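PDB 5XOB: tRNA(Ile2) 2-agmatinylcytidine synthetase TiaS from Archaeoglobus fulgidus, which catalyses the ATP-dependent joining of agmatine to the wobble cytidine of an isoleucine tRNA, changing its codon specificity from AUG to AUA. Local coordinates for residues 271-276 against 287-292; 318-323 against 336-341; 294-299 against 329-334; 249-254 against 264-269. All blocks are in the same frame, centred on the assembly; numbering follows the deposited sequence.

Contact 1: residues 271-276 against 287-292; sequences GRVTLE and FEIDTK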
loop_
_atom_site.group_PDB
_atom_site.type_symbol
_atom_site.label_atom_id
_atom_site.label_comp_id
_atom_site.label_asym_id
_atom_site.label_seq_id
_atom_site.Cartn_x
_atom_site.Cartn_y
_atom_site.Cartn_z
ATOM N N GLY A 271 -9.896 18.119 3.520
ATOM C CA GLY A 271 -11.185 18.662 3.127
ATOM C C GLY A 271 -12.091 18.660 4.335
ATOM O O GLY A 271 -11.681 18.245 5.425
ATOM N N ARG A 272 -13.315 19.137 4.150
ATOM C CA ARG A 272 -14.332 19.031 5.190
ATOM C C ARG A 272 -15.585 18.430 4.599
ATOM O O ARG A 272 -16.008 18.804 3.505
ATOM C CB ARG A 272 -14.625 20.373 5.868
ATOM C CG ARG A 272 -14.123 21.610 5.133
ATOM C CD ARG A 272 -14.736 22.873 5.714
ATOM N NE ARG A 272 -16.200 22.826 5.646
ATOM C CZ ARG A 272 -16.933 23.127 4.571
ATOM N NH1 ARG A 272 -16.364 23.525 3.434
ATOM N NH2 ARG A 272 -18.257 23.031 4.639
ATOM N N VAL A 273 -16.160 17.493 5.343
ATOM C CA VAL A 273 -17.281 16.685 4.872
ATOM C C VAL A 273 -18.429 17.559 4.386
ATOM O O VAL A 273 -18.846 18.487 5.079
ATOM C CB VAL A 273 -17.815 15.754 5.986
ATOM C CG1 VAL A 273 -19.036 14.975 5.506
ATOM C CG2 VAL A 273 -16.731 14.795 6.454
ATOM N N THR A 274 -18.920 17.266 3.186
ATOM C CA THR A 274 -20.156 17.851 2.696
ATOM C C THR A 274 -21.226 16.773 2.715
ATOM O O THR A 274 -22.014 16.704 3.654
ATOM C CB THR A 274 -19.999 18.451 1.287
ATOM O OG1 THR A 274 -19.281 17.545 0.442
ATOM C CG2 THR A 274 -19.246 19.754 1.366
ATOM N N LEU A 275 -21.229 15.909 1.706
ATOM C CA LEU A 275 -22.215 14.837 1.638
ATOM C C LEU A 275 -21.858 13.742 2.641
ATOM O O LEU A 275 -20.833 13.073 2.500
ATOM C CB LEU A 275 -22.296 14.269 0.216
ATOM C CG LEU A 275 -23.666 13.917 -0.372
ATOM C CD1 LEU A 275 -24.833 14.597 0.342
ATOM C CD2 LEU A 275 -23.650 14.276 -1.854
ATOM N N GLU A 276 -22.705 13.576 3.656
ATOM C CA GLU A 276 -22.454 12.613 4.734
ATOM C C GLU A 276 -22.437 11.157 4.239
ATOM O O GLU A 276 -22.978 10.850 3.169
ATOM C CB GLU A 276 -23.468 12.807 5.871
ATOM C CG GLU A 276 -23.057 13.897 6.853
ATOM C CD GLU A 276 -24.063 14.107 7.976
ATOM O OE1 GLU A 276 -25.143 14.683 7.714
ATOM O OE2 GLU A 276 -23.769 13.712 9.125
ATOM N N PHE A 287 -18.879 9.089 0.788
ATOM C CA PHE A 287 -19.144 10.419 1.289
ATOM C C PHE A 287 -18.390 11.420 0.434
ATOM O O PHE A 287 -17.773 11.041 -0.560
ATOM C CB PHE A 287 -18.779 10.539 2.772
ATOM C CG PHE A 287 -17.332 10.322 3.069
ATOM C CD1 PHE A 287 -16.454 11.394 3.103
ATOM C CD2 PHE A 287 -16.851 9.053 3.357
ATOM C CE1 PHE A 287 -15.115 11.202 3.396
ATOM C CE2 PHE A 287 -15.515 8.854 3.653
ATOM C CZ PHE A 287 -14.647 9.931 3.672
ATOM N N GLU A 288 -18.471 12.693 0.806
ATOM C CA GLU A 288 -17.873 13.770 0.033
ATOM C C GLU A 288 -17.332 14.836 0.943
ATOM O O GLU A 288 -17.802 15.017 2.065
ATOM C CB GLU A 288 -18.895 14.424 -0.891
ATOM C CG GLU A 288 -18.913 13.904 -2.319
ATOM C CD GLU A 288 -19.792 14.744 -3.235
ATOM O OE1 GLU A 288 -20.003 15.944 -2.934
ATOM O OE2 GLU A 288 -20.271 14.207 -4.260
ATOM N N ILE A 289 -16.366 15.568 0.411
ATOM C CA ILE A 289 -15.664 16.599 1.145
ATOM C C ILE A 289 -15.454 17.765 0.181
ATOM O O ILE A 289 -15.354 17.558 -1.037
ATOM C CB ILE A 289 -14.309 16.067 1.668
ATOM C CG1 ILE A 289 -13.458 15.523 0.507
ATOM C CG2 ILE A 289 -14.530 14.970 2.705
ATOM C CD1 ILE A 289 -12.065 15.067 0.895
ATOM N N ASP A 290 -15.405 18.986 0.709
ATOM C CA ASP A 290 -15.075 20.143 -0.121
ATOM C C ASP A 290 -13.596 20.455 0.023
ATOM O O ASP A 290 -13.085 20.596 1.141
ATOM C CB ASP A 290 -15.911 21.378 0.236
ATOM C CG ASP A 290 -15.673 22.548 -0.730
ATOM O OD1 ASP A 290 -14.656 23.257 -0.580
ATOM O OD2 ASP A 290 -16.505 22.761 -1.638
ATOM N N THR A 291 -12.927 20.580 -1.121
ATOM C CA THR A 291 -11.492 20.824 -1.162
ATOM C C THR A 291 -11.119 21.930 -2.126
ATOM O O THR A 291 -11.900 22.313 -3.003
ATOM C CB THR A 291 -10.725 19.584 -1.648
ATOM O OG1 THR A 291 -10.858 19.462 -3.071
ATOM C CG2 THR A 291 -11.247 18.324 -0.969
ATOM N N LYS A 292 -9.893 22.409 -1.951
ATOM C CA LYS A 292 -9.198 23.276 -2.899
ATOM C C LYS A 292 -9.598 23.018 -4.366
ATOM O O LYS A 292 -9.791 23.956 -5.142
ATOM C CB LYS A 292 -7.691 23.077 -2.677
ATOM C CG LYS A 292 -6.761 23.510 -3.796
ATOM C CD LYS A 292 -5.351 23.021 -3.516
ATOM C CE LYS A 292 -4.427 23.317 -4.680
ATOM N NZ LYS A 292 -3.119 22.642 -4.493
#
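T274 meets E288 and D290 through its first torsion: a chi1 of 45° sets OG1 between the backbone N and the carbonyl carbon and leaves CG2 beside the backbone N. T274 OG1 thereby comes to 3.4 Å from E288 CB, while T274 CG2 rests 3.9 Å from D290 CB. D290 carries its CG anti to the backbone N (chi1 -174°), which turns the carboxylate to the side of the R272 guanidinium, the two planes 38° apart and the two side chains pointing the same way. L275 and E288 run side by side as well, CB to CB at 3.6 Å. An alanine in place of T274 would lose OG1 and CG2, and would probably open a gap beside the CB atoms of E288 and D290.

The main chain supplies the hydrogen bonds. D290 N donates to R272 O at 2.9 Å, and R272 N returns a weak bond to D290 O, which defines an antiparallel hydrogen-bonded pair. The ladder then breaks step, because T274 and L275 both face E288: T274 N reaches E288 O at 2.8 Å from above the carbonyl plane, whereas E288 N reaches L275 O at 2.9 Å in the plane, on a lone pair. This is a classic beta bulge just past the end of strand 265-273, where the first two strands of the OB fold pair.

R272 NH1 stands 4.4 Å from D290 OD1, beyond a salt bridge, so any attraction between the two charges is likely to be diffuse, and the directional bonds found across this contact are those of the backbone.

Contact 2: residues 318-323 against 336-341; sequences DVVEVY and IQIVEL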
loop_
_atom_site.group_PDB
_atom_site.type_symbol
_atom_site.label_atom_id
_atom_site.label_comp_id
_atom_site.label_asym_id
_atom_site.label_seq_id
_atom_site.Cartn_x
_atom_site.Cartn_y
_atom_site.Cartn_z
ATOM N N ASP A 318 -16.891 18.308 9.254
ATOM C CA ASP A 318 -15.736 17.735 9.949
ATOM C C ASP A 318 -14.486 17.927 9.116
ATOM O O ASP A 318 -14.494 17.616 7.929
ATOM C CB ASP A 318 -15.931 16.233 10.193
ATOM C CG ASP A 318 -16.557 15.930 11.541
ATOM O OD1 ASP A 318 -16.207 16.610 12.527
ATOM O OD2 ASP A 318 -17.381 14.994 11.620
ATOM N N VAL A 319 -13.419 18.435 9.729
ATOM C CA VAL A 319 -12.158 18.599 9.010
ATOM C C VAL A 319 -11.420 17.267 9.017
ATOM O O VAL A 319 -11.217 16.650 10.075
ATOM C CB VAL A 319 -11.252 19.696 9.600
ATOM C CG1 VAL A 319 -10.029 19.908 8.712
ATOM C CG2 VAL A 319 -12.015 21.004 9.750
ATOM N N VAL A 320 -11.012 16.842 7.825
ATOM C CA VAL A 320 -10.456 15.515 7.624
ATOM C C VAL A 320 -9.386 15.538 6.528
ATOM O O VAL A 320 -9.444 16.344 5.589
ATOM C CB VAL A 320 -11.588 14.517 7.277
ATOM C CG1 VAL A 320 -11.742 14.334 5.767
ATOM C CG2 VAL A 320 -11.359 13.186 7.966
ATOM N N GLU A 321 -8.412 14.645 6.662
ATOM C CA GLU A 321 -7.355 14.505 5.680
ATOM C C GLU A 321 -7.374 13.076 5.176
ATOM O O GLU A 321 -7.334 12.139 5.970
ATOM C CB GLU A 321 -6.011 14.853 6.311
ATOM C CG GLU A 321 -4.879 15.014 5.313
ATOM C CD GLU A 321 -3.828 15.997 5.787
ATOM O OE1 GLU A 321 -2.779 15.541 6.295
ATOM O OE2 GLU A 321 -4.059 17.223 5.665
ATOM N N VAL A 322 -7.445 12.913 3.856
ATOM C CA VAL A 322 -7.646 11.593 3.251
ATOM C C VAL A 322 -6.448 11.106 2.436
ATOM O O VAL A 322 -5.726 11.899 1.822
ATOM C CB VAL A 322 -8.921 11.535 2.377
ATOM C CG1 VAL A 322 -10.151 11.732 3.244
ATOM C CG2 VAL A 322 -8.889 12.559 1.252
ATOM N N TYR A 323 -6.275 9.784 2.434
ATOM C CA TYR A 323 -5.157 9.125 1.776
ATOM C C TYR A 323 -5.664 8.023 0.860
ATOM O O TYR A 323 -6.321 7.083 1.321
ATOM C CB TYR A 323 -4.243 8.486 2.824
ATOM C CG TYR A 323 -3.613 9.454 3.799
ATOM C CD1 TYR A 323 -2.280 9.825 3.673
ATOM C CD2 TYR A 323 -4.340 9.978 4.863
ATOM C CE1 TYR A 323 -1.689 10.700 4.566
ATOM C CE2 TYR A 323 -3.759 10.853 5.762
ATOM C CZ TYR A 323 -2.433 11.213 5.607
ATOM O OH TYR A 323 -1.848 12.086 6.494
ATOM N N ILE A 336 -6.980 7.562 7.063
ATOM C CA ILE A 336 -7.628 8.874 7.225
ATOM C C ILE A 336 -7.284 9.538 8.561
ATOM O O ILE A 336 -7.183 8.861 9.588
ATOM C CB ILE A 336 -9.168 8.772 7.061
ATOM C CG1 ILE A 336 -9.797 10.163 6.937
ATOM C CG2 ILE A 336 -9.799 7.987 8.208
ATOM C CD1 ILE A 336 -11.199 10.139 6.371
ATOM N N GLN A 337 -7.094 10.857 8.542
ATOM C CA GLN A 337 -6.963 11.617 9.779
ATOM C C GLN A 337 -8.193 12.461 10.040
ATOM O O GLN A 337 -8.607 13.242 9.180
ATOM C CB GLN A 337 -5.766 12.554 9.759
ATOM C CG GLN A 337 -5.596 13.255 11.101
ATOM C CD GLN A 337 -4.497 14.288 11.110
ATOM O OE1 GLN A 337 -4.022 14.725 10.059
ATOM N NE2 GLN A 337 -4.094 14.701 12.308
ATOM N N ILE A 338 -8.747 12.322 11.243
ATOM C CA ILE A 338 -9.744 13.257 11.741
ATOM C C ILE A 338 -8.991 14.394 12.392
ATOM O O ILE A 338 -8.374 14.224 13.446
ATOM C CB ILE A 338 -10.705 12.622 12.757
ATOM C CG1 ILE A 338 -11.730 11.755 12.034
ATOM C CG2 ILE A 338 -11.473 13.698 13.511
ATOM C CD1 ILE A 338 -11.160 10.518 11.383
ATOM N N VAL A 339 -9.040 15.554 11.754
ATOM C CA VAL A 339 -8.285 16.701 12.219
ATOM C C VAL A 339 -9.120 17.426 13.263
ATOM O O VAL A 339 -8.923 17.236 14.461
ATOM C CB VAL A 339 -7.921 17.654 11.060
ATOM C CG1 VAL A 339 -7.082 18.815 11.577
ATOM C CG2 VAL A 339 -7.190 16.906 9.953
ATOM N N GLU A 340 -10.059 18.242 12.790
ATOM C CA GLU A 340 -10.960 18.980 13.649
ATOM C C GLU A 340 -12.313 18.306 13.603
ATOM O O GLU A 340 -12.869 18.057 12.529
ATOM C CB GLU A 340 -11.104 20.431 13.186
ATOM C CG GLU A 340 -11.852 21.314 14.179
ATOM C CD GLU A 340 -12.524 22.517 13.532
ATOM O OE1 GLU A 340 -13.776 22.527 13.445
ATOM O OE2 GLU A 340 -11.804 23.451 13.115
ATOM N N LEU A 341 -12.835 18.007 14.782
ATOM C CA LEU A 341 -14.208 17.578 14.902
ATOM C C LEU A 341 -15.166 18.762 14.789
ATOM O O LEU A 341 -14.995 19.782 15.455
ATOM C CB LEU A 341 -14.426 16.856 16.226
ATOM C CG LEU A 341 -14.247 15.345 16.146
ATOM C CD1 LEU A 341 -14.414 14.761 17.536
ATOM C CD2 LEU A 341 -15.241 14.719 15.174
#
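V320 and I336 cross at about a right angle, with V320 CG2 3.4 Å from I336 CD1. The same methyl, I336 CD1, lies 3.7 Å from V322 CG1, but here the two side chains run side by side and point the same way. I336 CG1 is anti to the backbone N (chi1 -168°), and a near-anti second torsion carries CD1 on to both valines. The exact placing of V320 CG2 is doubtful, its chi1 of 95° being away from a staggered position.

E321 and Q337 project from the face turned away from these aliphatic groups, and slant across one another with carboxylate and amide planes 73° apart. Their backbones form an antiparallel hydrogen-bonded pair, with E321 N to Q337 O and Q337 N to E321 O. Strand 319-327 is the fourth strand of the OB fold, and strand 335-338 extends its hairpin after the chain corners at E334. The ladder ends in a classic beta bulge in which V339 and E340 both face V319: V319 O accepts V339 N at 3.0 Å and, weakly, E340 N, while V319 N donates to E340 O at 2.9 Å. Beside it V319 CG2 packs 3.6 Å from E340 CB.

D318 and L341 lie alongside, D318 OD1 being 3.4 Å from L341 CD2. The carboxylate also accepts A342 N on OD1 and R315 N on OD2. An alanine in place of D318 would probably leave both amides without their acceptor. At the far end Q337 N and I336 CA sit at the edge of the Y323 ring, near its plane.

Contact 3: residues 294-299 against 329-334; sequences GSVKCA and DTINLE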
loop_
_atom_site.group_PDB
_atom_site.type_symbol
_atom_site.label_atom_id
_atom_site.label_comp_id
_atom_site.label_asym_id
_atom_site.label_seq_id
_atom_site.Cartn_x
_atom_site.Cartn_y
_atom_site.Cartn_z
ATOM N N GLY A 294 -12.397 21.602 -5.253
ATOM C CA GLY A 294 -13.847 21.482 -5.293
ATOM C C GLY A 294 -14.334 20.252 -4.557
ATOM O O GLY A 294 -13.758 19.862 -3.543
ATOM N N SER A 295 -15.396 19.644 -5.077
ATOM C CA SER A 295 -16.051 18.514 -4.427
ATOM C C SER A 295 -15.410 17.191 -4.842
ATOM O O SER A 295 -15.244 16.917 -6.036
ATOM C CB SER A 295 -17.542 18.504 -4.772
ATOM O OG SER A 295 -18.170 17.337 -4.268
ATOM N N VAL A 296 -15.069 16.369 -3.846
ATOM C CA VAL A 296 -14.366 15.103 -4.082
ATOM C C VAL A 296 -15.006 13.925 -3.337
ATOM O O VAL A 296 -15.302 14.009 -2.143
ATOM C CB VAL A 296 -12.875 15.204 -3.683
ATOM C CG1 VAL A 296 -12.125 13.952 -4.117
ATOM C CG2 VAL A 296 -12.232 16.442 -4.302
ATOM N N LYS A 297 -15.177 12.821 -4.059
ATOM C CA LYS A 297 -15.838 11.633 -3.541
ATOM C C LYS A 297 -14.788 10.776 -2.864
ATOM O O LYS A 297 -13.739 10.513 -3.443
ATOM C CB LYS A 297 -16.492 10.819 -4.671
ATOM C CG LYS A 297 -17.639 11.506 -5.401
ATOM C CD LYS A 297 -17.148 12.438 -6.509
ATOM C CE LYS A 297 -18.078 13.627 -6.717
ATOM N NZ LYS A 297 -17.430 14.731 -7.482
ATOM N N CYS A 298 -15.068 10.350 -1.639
ATOM C CA CYS A 298 -14.219 9.395 -0.943
ATOM C C CYS A 298 -14.995 8.130 -0.660
ATOM O O CYS A 298 -16.222 8.164 -0.520
ATOM C CB CYS A 298 -13.724 9.989 0.356
ATOM S SG CYS A 298 -12.834 11.522 0.078
ATOM N N ALA A 299 -14.265 7.022 -0.556
ATOM C CA ALA A 299 -14.873 5.701 -0.464
ATOM C C ALA A 299 -14.100 4.747 0.451
ATOM O O ALA A 299 -12.873 4.668 0.391
ATOM C CB ALA A 299 -14.997 5.095 -1.854
ATOM N N ASP A 329 -12.907 8.685 -10.452
ATOM C CA ASP A 329 -13.146 9.995 -9.836
ATOM C C ASP A 329 -13.456 9.979 -8.329
ATOM O O ASP A 329 -13.831 11.012 -7.763
ATOM C CB ASP A 329 -14.236 10.754 -10.606
ATOM C CG ASP A 329 -13.953 10.833 -12.098
ATOM O OD1 ASP A 329 -13.093 11.648 -12.507
ATOM O OD2 ASP A 329 -14.586 10.071 -12.860
ATOM N N THR A 330 -13.251 8.833 -7.674
ATOM C CA THR A 330 -13.439 8.722 -6.215
ATOM C C THR A 330 -12.197 8.124 -5.530
ATOM O O THR A 330 -11.543 7.236 -6.079
ATOM C CB THR A 330 -14.727 7.935 -5.831
ATOM O OG1 THR A 330 -14.411 6.878 -4.915
ATOM C CG2 THR A 330 -15.428 7.344 -7.059
ATOM N N ILE A 331 -11.884 8.627 -4.334
ATOM C CA ILE A 331 -10.672 8.235 -3.593
ATOM C C ILE A 331 -10.883 6.948 -2.804
ATOM O O ILE A 331 -11.716 6.913 -1.904
ATOM C CB ILE A 331 -10.234 9.320 -2.570
ATOM C CG1 ILE A 331 -9.874 10.643 -3.263
ATOM C CG2 ILE A 331 -9.048 8.844 -1.729
ATOM C CD1 ILE A 331 -8.502 10.678 -3.911
ATOM N N ASN A 332 -10.110 5.909 -3.126
ATOM C CA ASN A 332 -10.070 4.688 -2.315
ATOM C C ASN A 332 -9.260 4.907 -1.063
ATOM O O ASN A 332 -8.037 4.863 -1.102
ATOM C CB ASN A 332 -9.425 3.534 -3.071
ATOM C CG ASN A 332 -10.205 3.132 -4.296
ATOM O OD1 ASN A 332 -10.823 3.970 -4.960
ATOM N ND2 ASN A 332 -10.182 1.840 -4.610
ATOM N N LEU A 333 -9.941 5.112 0.052
ATOM C CA LEU A 333 -9.273 5.364 1.316
ATOM C C LEU A 333 -8.407 4.205 1.785
ATOM O O LEU A 333 -8.869 3.065 1.893
ATOM C CB LEU A 333 -10.297 5.674 2.403
ATOM C CG LEU A 333 -11.032 7.003 2.255
ATOM C CD1 LEU A 333 -12.080 7.117 3.346
ATOM C CD2 LEU A 333 -10.075 8.185 2.309
ATOM N N GLU A 334 -7.146 4.523 2.067
ATOM C CA GLU A 334 -6.204 3.600 2.681
ATOM C C GLU A 334 -6.038 3.945 4.168
ATOM O O GLU A 334 -5.779 3.079 5.008
ATOM C CB GLU A 334 -4.865 3.706 1.944
ATOM C CG GLU A 334 -5.005 3.584 0.424
ATOM C CD GLU A 334 -3.730 3.905 -0.357
ATOM O OE1 GLU A 334 -2.716 4.314 0.252
ATOM O OE2 GLU A 334 -3.754 3.754 -1.602
#
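K297, A299, I331 and L333 supply the hydrogen bonds, which pass between strands in parallel, their short axes 34° apart. I331 N donates almost straight to K297 O at 2.8 Å. A299 N reaches I331 O at 2.9 Å in a more bent bond (137° at the hydrogen). L333 N then meets A299 O at 3.0 Å. A299 thus uses its N and its O to join two residues of the other strand, the regular pattern of a parallel ladder.

Apolar contact falls on the face that carries C298 and I331. I331 has CG1 beside its backbone N (chi1 -62°), and the I331 and V296 side chains slant across each other, CG1 to CG1 at 4.1 Å. C298 SG lies 4.3 Å from I331 CB, and C298 CB is 4.4 Å from L333 CG. L333 also touches F307 and I311 of helix 307-313, consistent with a place at the barrel core, where the helix between the third and fourth strands packs in OB folds.

Mixed contacts occupy the other face. T330 CB packs 3.6 Å from K297 CB, and T330 OG1 comes to 3.6 Å from A299 CB. The K297 chain bends at its second and third torsions, and NZ turns back to S295 O in a weak bond.

In the canonical OB fold the third and fifth strands pair in parallel and close the five-stranded barrel; strands 294-300 and 330-333 hold those places. The chemistry implies a seam fastened by backbone bonds, its buried side lined by aliphatic groups and a cysteine, with the polar T330 and K297 kept to the opposite face.

Contact 4: residues 249-254 against 264-269; sequences DMHLIG and YRSYRL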
loop_
_atom_site.group_PDB
_atom_site.type_symbol
_atom_site.label_atom_id
_atom_site.label_comp_id
_atom_site.label_asym_id
_atom_site.label_seq_id
_atom_site.Cartn_x
_atom_site.Cartn_y
_atom_site.Cartn_z
ATOM N N ASP A 249 4.380 5.178 1.710
ATOM C CA ASP A 249 3.507 6.180 1.071
ATOM C C ASP A 249 4.238 6.933 -0.032
ATOM O O ASP A 249 3.934 8.094 -0.294
ATOM C CB ASP A 249 2.974 7.205 2.093
ATOM C CG ASP A 249 1.743 6.721 2.858
ATOM O OD1 ASP A 249 1.136 5.687 2.502
ATOM O OD2 ASP A 249 1.373 7.404 3.839
ATOM N N MET A 250 5.196 6.284 -0.687
ATOM C CA MET A 250 6.025 6.971 -1.681
ATOM C C MET A 250 5.195 7.374 -2.910
ATOM O O MET A 250 5.594 8.233 -3.692
ATOM C CB MET A 250 7.216 6.084 -2.084
ATOM C CG MET A 250 8.287 6.780 -2.923
ATOM S SD MET A 250 9.760 5.766 -3.216
ATOM C CE MET A 250 10.721 6.825 -4.302
ATOM N N HIS A 251 4.033 6.752 -3.060
ATOM C CA HIS A 251 3.142 6.987 -4.192
ATOM C C HIS A 251 2.242 8.197 -4.033
ATOM O O HIS A 251 1.559 8.587 -4.982
ATOM C CB HIS A 251 2.273 5.746 -4.436
ATOM C CG HIS A 251 1.289 5.452 -3.342
ATOM N ND1 HIS A 251 1.652 5.280 -2.022
ATOM C CD2 HIS A 251 -0.052 5.265 -3.384
ATOM C CE1 HIS A 251 0.578 5.018 -1.299
ATOM N NE2 HIS A 251 -0.470 5.006 -2.101
ATOM N N LEU A 252 2.251 8.798 -2.849
ATOM C CA LEU A 252 1.297 9.841 -2.527
ATOM C C LEU A 252 1.744 11.220 -2.993
ATOM O O LEU A 252 2.830 11.695 -2.650
ATOM C CB LEU A 252 1.014 9.863 -1.028
ATOM C CG LEU A 252 0.280 8.642 -0.455
ATOM C CD1 LEU A 252 -0.217 8.960 0.946
ATOM C CD2 LEU A 252 -0.886 8.173 -1.315
ATOM N N ILE A 253 0.873 11.839 -3.786
ATOM C CA ILE A 253 1.008 13.213 -4.217
ATOM C C ILE A 253 0.181 14.066 -3.264
ATOM O O ILE A 253 -1.018 13.848 -3.130
ATOM C CB ILE A 253 0.466 13.378 -5.648
ATOM C CG1 ILE A 253 1.245 12.460 -6.599
ATOM C CG2 ILE A 253 0.540 14.840 -6.080
ATOM C CD1 ILE A 253 0.676 12.337 -7.999
ATOM N N GLY A 254 0.818 15.031 -2.606
ATOM C CA GLY A 254 0.114 15.944 -1.707
ATOM C C GLY A 254 -0.669 16.980 -2.493
ATOM O O GLY A 254 -0.309 17.307 -3.629
ATOM N N TYR A 264 -5.859 7.413 -11.755
ATOM C CA TYR A 264 -4.573 6.733 -11.865
ATOM C C TYR A 264 -3.418 7.447 -11.136
ATOM O O TYR A 264 -2.250 7.265 -11.492
ATOM C CB TYR A 264 -4.238 6.459 -13.340
ATOM C CG TYR A 264 -5.289 5.606 -14.010
ATOM C CD1 TYR A 264 -5.620 4.360 -13.490
ATOM C CD2 TYR A 264 -5.960 6.045 -15.147
ATOM C CE1 TYR A 264 -6.581 3.571 -14.080
ATOM C CE2 TYR A 264 -6.926 5.259 -15.745
ATOM C CZ TYR A 264 -7.228 4.023 -15.206
ATOM O OH TYR A 264 -8.185 3.230 -15.790
ATOM N N ARG A 265 -3.758 8.249 -10.122
ATOM C CA ARG A 265 -2.781 8.846 -9.208
ATOM C C ARG A 265 -3.341 8.755 -7.789
ATOM O O ARG A 265 -4.552 8.582 -7.611
ATOM C CB ARG A 265 -2.487 10.313 -9.556
ATOM C CG ARG A 265 -1.524 10.540 -10.719
ATOM C CD ARG A 265 -2.240 10.594 -12.060
ATOM N NE ARG A 265 -1.373 11.051 -13.144
ATOM C CZ ARG A 265 -1.603 10.846 -14.443
ATOM N NH1 ARG A 265 -2.675 10.172 -14.861
ATOM N NH2 ARG A 265 -0.743 11.313 -15.339
ATOM N N SER A 266 -2.456 8.880 -6.794
ATOM C CA SER A 266 -2.828 8.746 -5.378
ATOM C C SER A 266 -2.469 10.009 -4.615
ATOM O O SER A 266 -1.459 10.651 -4.914
ATOM C CB SER A 266 -2.125 7.542 -4.761
ATOM O OG SER A 266 -2.233 6.413 -5.617
ATOM N N TYR A 267 -3.295 10.357 -3.627
ATOM C CA TYR A 267 -3.205 11.662 -2.974
ATOM C C TYR A 267 -3.337 11.642 -1.446
ATOM O O TYR A 267 -3.960 10.751 -0.872
ATOM C CB TYR A 267 -4.281 12.600 -3.537
ATOM C CG TYR A 267 -4.251 12.772 -5.042
ATOM C CD1 TYR A 267 -3.385 13.684 -5.637
ATOM C CD2 TYR A 267 -5.095 12.031 -5.867
ATOM C CE1 TYR A 267 -3.346 13.848 -7.013
ATOM C CE2 TYR A 267 -5.065 12.190 -7.246
ATOM C CZ TYR A 267 -4.187 13.105 -7.812
ATOM O OH TYR A 267 -4.134 13.288 -9.176
ATOM N N ARG A 268 -2.704 12.625 -0.806
ATOM C CA ARG A 268 -3.062 13.053 0.535
ATOM C C ARG A 268 -3.691 14.427 0.357
ATOM O O ARG A 268 -3.057 15.332 -0.195
ATOM C CB ARG A 268 -1.839 13.164 1.450
ATOM C CG ARG A 268 -2.023 14.181 2.576
ATOM C CD ARG A 268 -0.766 14.469 3.392
ATOM N NE ARG A 268 0.407 14.910 2.623
ATOM C CZ ARG A 268 0.546 16.083 1.993
ATOM N NH1 ARG A 268 -0.436 16.986 1.965
ATOM N NH2 ARG A 268 1.686 16.342 1.357
ATOM N N LEU A 269 -4.921 14.592 0.822
ATOM C CA LEU A 269 -5.566 15.899 0.745
ATOM C C LEU A 269 -6.577 16.119 1.853
ATOM O O LEU A 269 -7.258 15.190 2.276
ATOM C CB LEU A 269 -6.208 16.102 -0.627
ATOM C CG LEU A 269 -7.295 15.125 -1.077
ATOM C CD1 LEU A 269 -8.678 15.683 -0.809
ATOM C CD2 LEU A 269 -7.164 14.834 -2.563
#
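S266 OG lies at the edge of the H251 ring, near its plane and 3.3 Å from H251 CD2, while L252 CD2 covers one face of that ring, offset toward the rim. The R268 guanidinium takes G254 CA over one face, with R268 NH2 at 3.5 Å from that carbon. R268 NH2 is held by a salt bridge to E256. At the edge of the Y267 ring, near its plane, sits I253 O; the I253 side chain runs beside that of Y267, with I253 CB 3.9 Å from Y267 CD1.

S266 OG is hydrogen-bonded to S325 OG, and H251 NE2 makes a weak bond to E334 OE1. L252 CD2 packs 3.7 Å from S266 CB, and I253 CD1 3.9 Å from R265 CG.

Two backbone bonds join the strands: I253 N to S266 O at 2.8 Å, and R268 N to I253 O at 3.1 Å. I253 thus pairs in parallel with Y267, the short axes turned 46° apart. The geometry is that of a short parallel strand added to the beginning of the long first strand of an OB-fold barrel.

In the fold
Contact 4 comes first along the chain and closes before contact 1 opens; contacts 3 and 2 follow, their segments alternating. All four belong to one curled sheet. Strand 265-273 serves contacts 4 and 1, whose centres are about 18 Å apart, and it also adjoins strand 319-327 of contact 2. Contact 1 lies about 10 Å from contact 2 and 9 Å from contact 3, centre to centre. The order 265-273, 284-291, 294-300, 330-333, 319-327 and back to 265-273 closes an OB barrel, a nucleic-acid-binding fold consistent with a role in holding the tRNA. Contacts 1 and 3 are seams of that ring, whereas contacts 2 and 4 attach strands 335-338 and 252-254 to it.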